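Yersinopine synthase (Yersinia pestis, PDB 6C4M) catalyses the NADPH-dependent reductive condensation of pyruvate with an amino-acid-derived intermediate, the last step in making the metallophore yersinopine. Local coordinates at residues A[136-141]-A[166-171]; A[210-215]-A[238-243]; A[162-167]-A[245-250]. All coordinates share one frame; numbering follows the deposited sequence.

All three contacts involve the same sheet; contact 3 sets a helix against it. Contact 1, in which S139 and Y168 touch NADP, lies about 6 Å from the centre of the chain. Contact 2 pairs strands 203-217 and 240-243; its centre is about 11 Å from that of contact 1, and S166 N to Y214 O, 2.8 Å, and K210 N to Y169 O, 2.9 Å, join the two. The K210 side chain is about 6 Å from NADP and about 10 Å from the side chain of H260, the inferred proton donor/acceptor. Contact 3 shares S166 and S167 with contact 1; its S164 OG lies 2.9 Å from S140 OG of contact 1, a probable hydrogen bond.

Contact 1: A[136-141]-A[166-171]; sequences ILLSSS and SSYYAD. With NAP (NADP nicotinamide-adenine-dinucleotide phosphate), chain B.
L138 lies beside the ring of Y168, the two side chains pointing the same way, with CD2 3.9 Å from Y168 CD1. Its CG is anti to the backbone N (chi1 -177°), and its other methyl, CD1, approaches CE2 of Y169 at 4.3 Å. A branched apolar residue suits this spot, since one leucine can serve two rings at once. The CD2 side of the Y168 ring meets the cofactor: CD2 is 3.6 Å from C7N of the nicotinamide amide, and CB is 3.5 Å from the ribose oxygen O4D. Leucine and carboxamide both approach obliquely from the same side of the ring plane, while A170 N lies 3.5 Å above the other face, toward its rim. The Y168 hydroxyl is hydrogen-bonded to T172. This is the C-terminal end of strand 134-137 in a Rossmann-type sheet, where loops leaving the strands characteristically receive the dinucleotide. S139 fits there because it is small: its CB comes within 3.3 Å of the ribose hydroxyl O3D. The backbones run close, with CA of S139 4.1 Å from CA of S167. The Y169 ring has CE1 of Y168 over one face, offset toward the rim, and its hydroxyl is bonded to D40 of helix 32-44.

Contact 2: A[210-215]-A[238-243]; sequences KQRIYL and HIDTLP
R212 leans across the edge strand from its CB onward. CB sits 3.5 Å from D240 O, CD rests against both methyls of L242, 3.8 Å from CD2, and the chain bends at chi3 (86°), which sets NE. Farther out, NH1 forms a salt bridge with D240 OD2 at 3.3 Å, a weak hydrogen bond by its angle, while L242 CD1 lies at the guanidinium edge, in its plane. Arginine suits this place because its long aliphatic part can rest on leucine while its charged tip meets an exposed carboxylate. On the same face, L242 lies alongside Y214, with CD2 only 3.4 Å from CE2, a tight contact; the tyrosine hydroxyl is hydrogen-bonded to D328, and its ring stacks with F253.

The backbones pair in parallel. D240 N donates to Q211 O, I213 N to D240 O, L242 N to I213 O and L215 N to L242 O, the last at 3.0 Å. The two strand axes are 26° apart. At this end of the pairing the bonds are made by N and O of L242, so proline's lack of an amide proton at P243 costs none of them; its CA adds a CA-H...O contact to L215 O. The other face carries I213, whose CG1 packs against CG2 of I239 at 3.9 Å, both branched chains pointing the same way.

The pairing closes a beta-alpha-beta unit: helix 225-235 ends in a Schellman motif with H238 as its C-prime residue, and the chain turns into strand 240-243. L215, I239 and T241 pack on that helix, and I213 and L215 also touch L165 of strand 161-165.

Contact 3: A[162-167]-A[245-250]; sequences VISLSS and SNLLAA
Strand 161-165 and the loop after it pass the first turn of helix 247-251, with CA of S164 6.0 Å from CA of L247 and CA of S166 5.6 Å from CA of A250. L247 does most of the reaching. Its CG is anti to the carbonyl carbon (chi1 -64°), and a single methyl, CD2, is laid against the strand backbone, 3.5 Å from V162 O. The same methyl is 3.7 Å from S164 N, and V162 CG1 and S164 OG lie near it as well. Leucine suits the position because a slim methyl can settle on the strand between flanking side chains. One turn on, A250 points its CB toward the strand, 4.1 Å from S164 O; alanine, short as it is, lets helix and strand come near each other here. In return, S166 sets its CB 3.5 Å from A250 O.

The helix start is secured from within its own segment. N246 occupies the N-cap, and its OD1 accepts from A249 N at 2.8 Å, the bond typical of an asparagine in that role. Around the contact, V162 and L247 also pack on helix 144-154, so strand 161-165 is covered there by two helices.

This is therefore a contact of aliphatic carbons with one another and with backbone N and O atoms. S164 OG is hydrogen-bonded to E251 and S140, and S166 OG to the amide of Y214. Because both hydroxyls are bonded to partners outside the contact, they are buried without lacking partners, and the charge of E251, close to S164, would probably polarise that hydroxyl.

Contact 1: A[136-141]-A[166-171]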
loop_
_atom_site.group_PDB
_atom_site.type_symbol
_atom_site.label_atom_id
_atom_site.label_comp_id
_atom_site.label_asym_id
_atom_site.label_seq_id
_atom_site.Cartn_x
_atom_site.Cartn_y
_atom_site.Cartn_z
ATOM N N ILE A 136 31.246 -2.935 -25.547
ATOM C CA ILE A 136 30.497 -2.332 -24.449
ATOM C C ILE A 136 29.175 -3.067 -24.298
ATOM O O ILE A 136 28.456 -3.268 -25.279
ATOM C CB ILE A 136 30.275 -0.830 -24.688
ATOM C CG1 ILE A 136 31.637 -0.115 -24.862
ATOM C CG2 ILE A 136 29.513 -0.201 -23.531
ATOM C CD1 ILE A 136 31.533 1.312 -25.328
ATOM N N LEU A 137 28.839 -3.423 -23.051
ATOM C CA LEU A 137 27.604 -4.131 -22.711
ATOM C C LEU A 137 26.636 -3.073 -22.154
ATOM O O LEU A 137 26.776 -2.594 -21.020
ATOM C CB LEU A 137 27.921 -5.272 -21.747
ATOM C CG LEU A 137 29.030 -6.235 -22.234
ATOM C CD1 LEU A 137 29.163 -7.404 -21.301
ATOM C CD2 LEU A 137 28.857 -6.726 -23.661
ATOM N N LEU A 138 25.683 -2.666 -23.001
ATOM C CA LEU A 138 24.891 -1.482 -22.713
ATOM C C LEU A 138 24.023 -1.678 -21.474
ATOM O O LEU A 138 23.851 -0.741 -20.685
ATOM C CB LEU A 138 24.037 -1.116 -23.928
ATOM C CG LEU A 138 23.196 0.177 -23.788
ATOM C CD1 LEU A 138 24.070 1.410 -23.711
ATOM C CD2 LEU A 138 22.242 0.328 -24.963
ATOM N N SER A 139 23.456 -2.880 -21.285
ATOM C CA SER A 139 22.629 -3.175 -20.107
ATOM C C SER A 139 22.944 -4.598 -19.662
ATOM O O SER A 139 22.235 -5.552 -19.994
ATOM C CB SER A 139 21.144 -3.004 -20.377
ATOM O OG SER A 139 20.444 -3.057 -19.139
ATOM N N SER A 140 23.982 -4.725 -18.859
ATOM C CA SER A 140 24.579 -6.006 -18.551
ATOM C C SER A 140 23.747 -6.805 -17.546
ATOM O O SER A 140 22.803 -6.309 -16.923
ATOM C CB SER A 140 25.972 -5.774 -17.990
ATOM O OG SER A 140 26.856 -6.755 -18.449
ATOM N N SER A 141 24.138 -8.061 -17.367
ATOM C CA SER A 141 23.689 -8.886 -16.253
ATOM C C SER A 141 24.928 -9.365 -15.509
ATOM O O SER A 141 26.052 -9.290 -16.017
ATOM C CB SER A 141 22.852 -10.074 -16.726
ATOM O OG SER A 141 22.343 -10.821 -15.621
ATOM N N SER A 166 25.877 -1.079 -15.706
ATOM C CA SER A 166 24.914 -1.706 -14.804
ATOM C C SER A 166 23.514 -1.728 -15.394
ATOM O O SER A 166 22.756 -2.671 -15.147
ATOM C CB SER A 166 24.907 -0.984 -13.459
ATOM O OG SER A 166 24.735 0.423 -13.601
ATOM N N SER A 167 23.154 -0.721 -16.178
ATOM C CA SER A 167 21.867 -0.722 -16.848
ATOM C C SER A 167 21.910 0.295 -17.969
ATOM O O SER A 167 22.811 1.133 -18.037
ATOM C CB SER A 167 20.724 -0.403 -15.884
ATOM O OG SER A 167 20.723 0.963 -15.503
ATOM N N TYR A 168 20.917 0.218 -18.854
ATOM C CA TYR A 168 20.737 1.289 -19.817
ATOM C C TYR A 168 20.471 2.577 -19.046
ATOM O O TYR A 168 19.888 2.556 -17.948
ATOM C CB TYR A 168 19.600 0.969 -20.787
ATOM C CG TYR A 168 19.279 2.110 -21.715
ATOM C CD1 TYR A 168 20.259 2.652 -22.545
ATOM C CD2 TYR A 168 17.991 2.652 -21.762
ATOM C CE1 TYR A 168 19.970 3.716 -23.377
ATOM C CE2 TYR A 168 17.690 3.717 -22.599
ATOM C CZ TYR A 168 18.675 4.239 -23.405
ATOM O OH TYR A 168 18.371 5.298 -24.242
ATOM N N TYR A 169 20.953 3.697 -19.589
ATOM C CA TYR A 169 21.052 4.933 -18.815
ATOM C C TYR A 169 19.835 5.845 -18.954
ATOM O O TYR A 169 19.868 6.994 -18.477
ATOM C CB TYR A 169 22.331 5.688 -19.204
ATOM C CG TYR A 169 22.467 6.064 -20.658
ATOM C CD1 TYR A 169 21.936 7.254 -21.150
ATOM C CD2 TYR A 169 23.190 5.251 -21.544
ATOM C CE1 TYR A 169 22.094 7.609 -22.510
ATOM C CE2 TYR A 169 23.349 5.588 -22.870
ATOM C CZ TYR A 169 22.808 6.753 -23.365
ATOM O OH TYR A 169 23.025 7.063 -24.707
ATOM N N ALA A 170 18.746 5.358 -19.539
ATOM C CA ALA A 170 17.583 6.192 -19.769
ATOM C C ALA A 170 16.320 5.344 -19.839
ATOM O O ALA A 170 16.341 4.119 -19.668
ATOM C CB ALA A 170 17.739 6.980 -21.059
ATOM N N ASP A 171 15.229 6.030 -20.164
ATOM C CA ASP A 171 13.916 5.459 -20.444
ATOM C C ASP A 171 13.515 5.946 -21.834
ATOM O O ASP A 171 13.183 7.124 -22.011
ATOM C CB ASP A 171 12.917 5.917 -19.386
ATOM C CG ASP A 171 11.548 5.267 -19.539
ATOM O OD1 ASP A 171 11.175 4.864 -20.665
ATOM O OD2 ASP A 171 10.853 5.158 -18.518
HETATM P PA NAP B . 14.886 -4.199 -26.902
HETATM O O1A NAP B . 15.583 -4.629 -25.671
HETATM O O2A NAP B . 13.363 -4.494 -26.843
HETATM O O5B NAP B . 15.581 -4.985 -28.167
HETATM C C5B NAP B . 16.877 -4.474 -28.551
HETATM C C4B NAP B . 17.349 -5.282 -29.775
HETATM O O4B NAP B . 17.402 -6.772 -29.327
HETATM C C3B NAP B . 16.515 -5.213 -30.749
HETATM O O3B NAP B . 17.215 -5.215 -32.034
HETATM C C2B NAP B . 15.619 -6.589 -30.660
HETATM O O2B NAP B . 15.106 -6.944 -31.991
HETATM C C1B NAP B . 16.423 -7.504 -30.251
HETATM N N9A NAP B . 15.660 -8.371 -29.352
HETATM C C8A NAP B . 14.814 -8.177 -28.327
HETATM N N7A NAP B . 14.436 -9.405 -27.945
HETATM C C5A NAP B . 15.060 -10.324 -28.747
HETATM C C6A NAP B . 14.971 -11.693 -28.702
HETATM N N6A NAP B . 14.237 -12.661 -27.885
HETATM N N1A NAP B . 15.673 -12.427 -29.585
HETATM C C2A NAP B . 16.480 -11.810 -30.513
HETATM N N3A NAP B . 16.564 -10.449 -30.551
HETATM C C4A NAP B . 15.839 -9.702 -29.643
HETATM O O3 NAP B . 15.108 -2.565 -27.061
HETATM P PN NAP B . 15.755 -1.486 -26.045
HETATM O O1N NAP B . 16.430 -0.523 -26.920
HETATM O O2N NAP B . 14.557 -0.877 -25.276
HETATM O O5D NAP B . 16.792 -2.108 -24.895
HETATM C C5D NAP B . 18.229 -2.099 -25.101
HETATM C C4D NAP B . 18.855 -2.720 -23.836
HETATM O O4D NAP B . 18.518 -1.810 -22.568
HETATM C C3D NAP B . 18.390 -3.914 -23.531
HETATM O O3D NAP B . 19.502 -4.606 -22.779
HETATM C C2D NAP B . 17.256 -3.710 -22.521
HETATM O O2D NAP B . 17.233 -4.765 -21.681
HETATM C C1D NAP B . 17.762 -2.481 -21.742
HETATM N N1N NAP B . 16.700 -1.575 -21.239
HETATM C C2N NAP B . 16.196 -0.571 -21.990
HETATM C C3N NAP B . 15.209 0.274 -21.433
HETATM C C7N NAP B . 14.601 1.429 -22.257
HETATM O O7N NAP B . 14.173 2.385 -21.743
HETATM N N7N NAP B . 14.585 1.280 -23.688
HETATM C C4N NAP B . 14.759 0.074 -20.158
HETATM C C5N NAP B . 15.260 -0.930 -19.421
HETATM C C6N NAP B . 16.249 -1.763 -19.958
HETATM P P2B NAP B . 13.658 -6.254 -32.551
HETATM O O1X NAP B . 12.524 -7.045 -31.934
HETATM O O2X NAP B . 13.566 -4.829 -32.121
HETATM O O3X NAP B . 13.599 -6.410 -34.053
#

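Contact 2: A[210-215]-A[238-243]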
loop_
_atom_site.group_PDB
_atom_site.type_symbol
_atom_site.label_atom_id
_atom_site.label_comp_id
_atom_site.label_asym_id
_atom_site.label_seq_id
_atom_site.Cartn_x
_atom_site.Cartn_y
_atom_site.Cartn_z
ATOM N N LYS A 210 18.720 8.260 -16.089
ATOM C CA LYS A 210 19.088 7.744 -14.777
ATOM C C LYS A 210 20.023 8.726 -14.076
ATOM O O LYS A 210 20.682 9.543 -14.715
ATOM C CB LYS A 210 19.770 6.378 -14.895
ATOM C CG LYS A 210 18.924 5.246 -15.529
ATOM C CD LYS A 210 17.817 4.743 -14.673
ATOM C CE LYS A 210 17.067 3.635 -15.426
ATOM N NZ LYS A 210 15.753 3.270 -14.753
ATOM N N GLN A 211 20.108 8.624 -12.741
ATOM C CA GLN A 211 21.008 9.519 -12.006
ATOM C C GLN A 211 22.439 8.987 -11.960
ATOM O O GLN A 211 23.392 9.780 -11.983
ATOM C CB GLN A 211 20.497 9.785 -10.585
ATOM C CG GLN A 211 20.145 8.562 -9.760
ATOM C CD GLN A 211 19.454 8.925 -8.430
ATOM O OE1 GLN A 211 18.393 8.387 -8.097
ATOM N NE2 GLN A 211 20.064 9.824 -7.671
ATOM N N ARG A 212 22.627 7.669 -11.880
ATOM C CA ARG A 212 23.973 7.133 -12.003
ATOM C C ARG A 212 23.955 5.746 -12.635
ATOM O O ARG A 212 22.945 5.032 -12.625
ATOM C CB ARG A 212 24.705 7.108 -10.651
ATOM C CG ARG A 212 24.164 6.215 -9.559
ATOM C CD ARG A 212 24.908 6.570 -8.237
ATOM N NE ARG A 212 24.263 7.682 -7.536
ATOM C CZ ARG A 212 24.698 8.934 -7.449
ATOM N NH1 ARG A 212 25.853 9.319 -7.993
ATOM N NH2 ARG A 212 23.964 9.821 -6.783
ATOM N N ILE A 213 25.104 5.408 -13.214
ATOM C CA ILE A 213 25.385 4.115 -13.807
ATOM C C ILE A 213 26.697 3.635 -13.220
ATOM O O ILE A 213 27.634 4.421 -13.038
ATOM C CB ILE A 213 25.486 4.208 -15.342
ATOM C CG1 ILE A 213 24.164 4.672 -15.965
ATOM C CG2 ILE A 213 25.906 2.902 -15.916
ATOM C CD1 ILE A 213 22.980 3.745 -15.711
ATOM N N TYR A 214 26.769 2.351 -12.929
ATOM C CA TYR A 214 27.993 1.724 -12.464
ATOM C C TYR A 214 28.644 1.041 -13.656
ATOM O O TYR A 214 27.956 0.401 -14.450
ATOM C CB TYR A 214 27.703 0.701 -11.365
ATOM C CG TYR A 214 27.150 1.303 -10.106
ATOM C CD1 TYR A 214 25.788 1.520 -9.962
ATOM C CD2 TYR A 214 27.987 1.666 -9.057
ATOM C CE1 TYR A 214 25.275 2.087 -8.808
ATOM C CE2 TYR A 214 27.475 2.237 -7.895
ATOM C CZ TYR A 214 26.117 2.419 -7.779
ATOM O OH TYR A 214 25.607 2.991 -6.652
ATOM N N LEU A 215 29.956 1.195 -13.815
ATOM C CA LEU A 215 30.592 0.469 -14.897
ATOM C C LEU A 215 31.991 0.032 -14.498
ATOM O O LEU A 215 32.538 0.461 -13.478
ATOM C CB LEU A 215 30.578 1.296 -16.180
ATOM C CG LEU A 215 31.265 2.662 -16.214
ATOM C CD1 LEU A 215 32.700 2.514 -16.086
ATOM C CD2 LEU A 215 30.959 3.361 -17.534
ATOM N N HIS A 238 23.877 14.612 -17.408
ATOM C CA HIS A 238 24.072 14.747 -15.970
ATOM C C HIS A 238 24.010 13.407 -15.273
ATOM O O HIS A 238 23.685 13.326 -14.094
ATOM C CB HIS A 238 23.056 15.712 -15.354
ATOM C CG HIS A 238 23.069 17.062 -15.998
ATOM N ND1 HIS A 238 24.166 17.543 -16.677
ATOM C CD2 HIS A 238 22.116 18.018 -16.098
ATOM C CE1 HIS A 238 23.897 18.745 -17.153
ATOM N NE2 HIS A 238 22.659 19.055 -16.818
ATOM N N ILE A 239 24.338 12.354 -16.005
ATOM C CA ILE A 239 24.384 11.009 -15.463
ATOM C C ILE A 239 25.755 10.812 -14.841
ATOM O O ILE A 239 26.781 10.934 -15.522
ATOM C CB ILE A 239 24.116 9.968 -16.564
ATOM C CG1 ILE A 239 22.747 10.218 -17.200
ATOM C CG2 ILE A 239 24.237 8.556 -16.021
ATOM C CD1 ILE A 239 22.632 9.603 -18.585
ATOM N N ASP A 240 25.785 10.458 -13.567
ATOM C CA ASP A 240 27.058 10.138 -12.943
ATOM C C ASP A 240 27.502 8.739 -13.331
ATOM O O ASP A 240 26.690 7.829 -13.491
ATOM C CB ASP A 240 26.953 10.250 -11.424
ATOM C CG ASP A 240 26.780 11.687 -10.974
ATOM O OD1 ASP A 240 27.330 12.575 -11.664
ATOM O OD2 ASP A 240 26.090 11.920 -9.963
ATOM N N THR A 241 28.808 8.575 -13.466
ATOM C CA THR A 241 29.411 7.286 -13.750
ATOM C C THR A 241 30.308 6.897 -12.587
ATOM O O THR A 241 31.143 7.687 -12.140
ATOM C CB THR A 241 30.205 7.338 -15.049
ATOM O OG1 THR A 241 31.093 8.475 -15.031
ATOM C CG2 THR A 241 29.240 7.457 -16.212
ATOM N N LEU A 242 30.121 5.691 -12.092
ATOM C CA LEU A 242 30.823 5.216 -10.908
ATOM C C LEU A 242 31.618 3.966 -11.260
ATOM O O LEU A 242 31.022 2.910 -11.554
ATOM C CB LEU A 242 29.842 4.918 -9.791
ATOM C CG LEU A 242 29.366 6.028 -8.842
ATOM C CD1 LEU A 242 28.543 7.072 -9.573
ATOM C CD2 LEU A 242 28.544 5.419 -7.716
ATOM N N PRO A 243 32.939 4.028 -11.240
ATOM C CA PRO A 243 33.757 2.894 -11.677
ATOM C C PRO A 243 33.898 1.855 -10.584
ATOM O O PRO A 243 33.943 2.182 -9.401
ATOM C CB PRO A 243 35.101 3.551 -11.988
ATOM C CG PRO A 243 35.145 4.719 -11.046
ATOM C CD PRO A 243 33.743 5.223 -10.955
#

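Contact 3: A[162-167]-A[245-250]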
loop_
_atom_site.group_PDB
_atom_site.type_symbol
_atom_site.label_atom_id
_atom_site.label_comp_id
_atom_site.label_asym_id
_atom_site.label_seq_id
_atom_site.Cartn_x
_atom_site.Cartn_y
_atom_site.Cartn_z
ATOM N N VAL A 162 36.577 -4.778 -22.412
ATOM C CA VAL A 162 35.190 -5.190 -22.168
ATOM C C VAL A 162 34.635 -4.310 -21.064
ATOM O O VAL A 162 35.196 -4.264 -19.967
ATOM C CB VAL A 162 35.086 -6.674 -21.782
ATOM C CG1 VAL A 162 33.660 -7.039 -21.479
ATOM C CG2 VAL A 162 35.623 -7.542 -22.916
ATOM N N ILE A 163 33.550 -3.597 -21.359
ATOM C CA ILE A 163 32.930 -2.688 -20.409
ATOM C C ILE A 163 31.474 -3.096 -20.204
ATOM O O ILE A 163 30.680 -3.119 -21.153
ATOM C CB ILE A 163 33.039 -1.226 -20.872
ATOM C CG1 ILE A 163 34.509 -0.761 -20.842
ATOM C CG2 ILE A 163 32.231 -0.330 -19.966
ATOM C CD1 ILE A 163 34.717 0.592 -21.436
ATOM N N SER A 164 31.134 -3.419 -18.962
ATOM C CA SER A 164 29.757 -3.617 -18.509
ATOM C C SER A 164 29.193 -2.352 -17.866
ATOM O O SER A 164 29.784 -1.814 -16.927
ATOM C CB SER A 164 29.678 -4.743 -17.484
ATOM O OG SER A 164 29.641 -6.017 -18.082
ATOM N N LEU A 165 28.045 -1.902 -18.366
ATOM C CA LEU A 165 27.225 -0.892 -17.715
ATOM C C LEU A 165 26.125 -1.583 -16.923
ATOM O O LEU A 165 25.505 -2.524 -17.419
ATOM C CB LEU A 165 26.607 0.057 -18.741
ATOM C CG LEU A 165 27.632 0.838 -19.587
ATOM C CD1 LEU A 165 27.018 1.244 -20.892
ATOM C CD2 LEU A 165 28.108 2.039 -18.825
ATOM N N SER A 166 25.877 -1.079 -15.706
ATOM C CA SER A 166 24.914 -1.706 -14.804
ATOM C C SER A 166 23.514 -1.728 -15.394
ATOM O O SER A 166 22.756 -2.671 -15.147
ATOM C CB SER A 166 24.907 -0.984 -13.459
ATOM O OG SER A 166 24.735 0.423 -13.601
ATOM N N SER A 167 23.154 -0.721 -16.178
ATOM C CA SER A 167 21.867 -0.722 -16.848
ATOM C C SER A 167 21.910 0.295 -17.969
ATOM O O SER A 167 22.811 1.133 -18.037
ATOM C CB SER A 167 20.724 -0.403 -15.884
ATOM O OG SER A 167 20.723 0.963 -15.503
ATOM N N SER A 245 35.524 -2.254 -9.291
ATOM C CA SER A 245 36.809 -2.959 -9.268
ATOM C C SER A 245 36.900 -3.993 -10.377
ATOM O O SER A 245 38.000 -4.375 -10.780
ATOM C CB SER A 245 37.035 -3.667 -7.930
ATOM O OG SER A 245 36.920 -2.774 -6.850
ATOM N N ASN A 246 35.764 -4.500 -10.834
ATOM C CA ASN A 246 35.735 -5.513 -11.869
ATOM C C ASN A 246 34.340 -5.511 -12.478
ATOM O O ASN A 246 33.450 -4.767 -12.043
ATOM C CB ASN A 246 36.149 -6.878 -11.306
ATOM C CG ASN A 246 35.309 -7.309 -10.135
ATOM O OD1 ASN A 246 34.106 -7.513 -10.265
ATOM N ND2 ASN A 246 35.944 -7.463 -8.974
ATOM N N LEU A 247 34.156 -6.366 -13.481
ATOM C CA LEU A 247 32.913 -6.380 -14.243
ATOM C C LEU A 247 31.739 -6.760 -13.344
ATOM O O LEU A 247 30.712 -6.078 -13.326
ATOM C CB LEU A 247 33.033 -7.357 -15.425
ATOM C CG LEU A 247 34.096 -6.904 -16.437
ATOM C CD1 LEU A 247 34.675 -8.085 -17.240
ATOM C CD2 LEU A 247 33.513 -5.805 -17.374
ATOM N N LEU A 248 31.902 -7.809 -12.543
ATOM C CA LEU A 248 30.816 -8.247 -11.663
ATOM C C LEU A 248 30.474 -7.173 -10.637
ATOM O O LEU A 248 29.300 -7.006 -10.278
ATOM C CB LEU A 248 31.224 -9.540 -10.971
ATOM C CG LEU A 248 30.274 -10.684 -10.636
ATOM C CD1 LEU A 248 29.158 -10.943 -11.671
ATOM C CD2 LEU A 248 31.161 -11.907 -10.495
ATOM N N ALA A 249 31.480 -6.421 -10.174
ATOM C CA ALA A 249 31.252 -5.387 -9.182
ATOM C C ALA A 249 30.454 -4.218 -9.735
ATOM O O ALA A 249 29.963 -3.404 -8.950
ATOM C CB ALA A 249 32.571 -4.879 -8.619
ATOM N N ALA A 250 30.328 -4.101 -11.057
ATOM C CA ALA A 250 29.358 -3.177 -11.645
ATOM C C ALA A 250 28.022 -3.870 -11.928
ATOM O O ALA A 250 26.960 -3.270 -11.711
ATOM C CB ALA A 250 29.890 -2.584 -12.949
#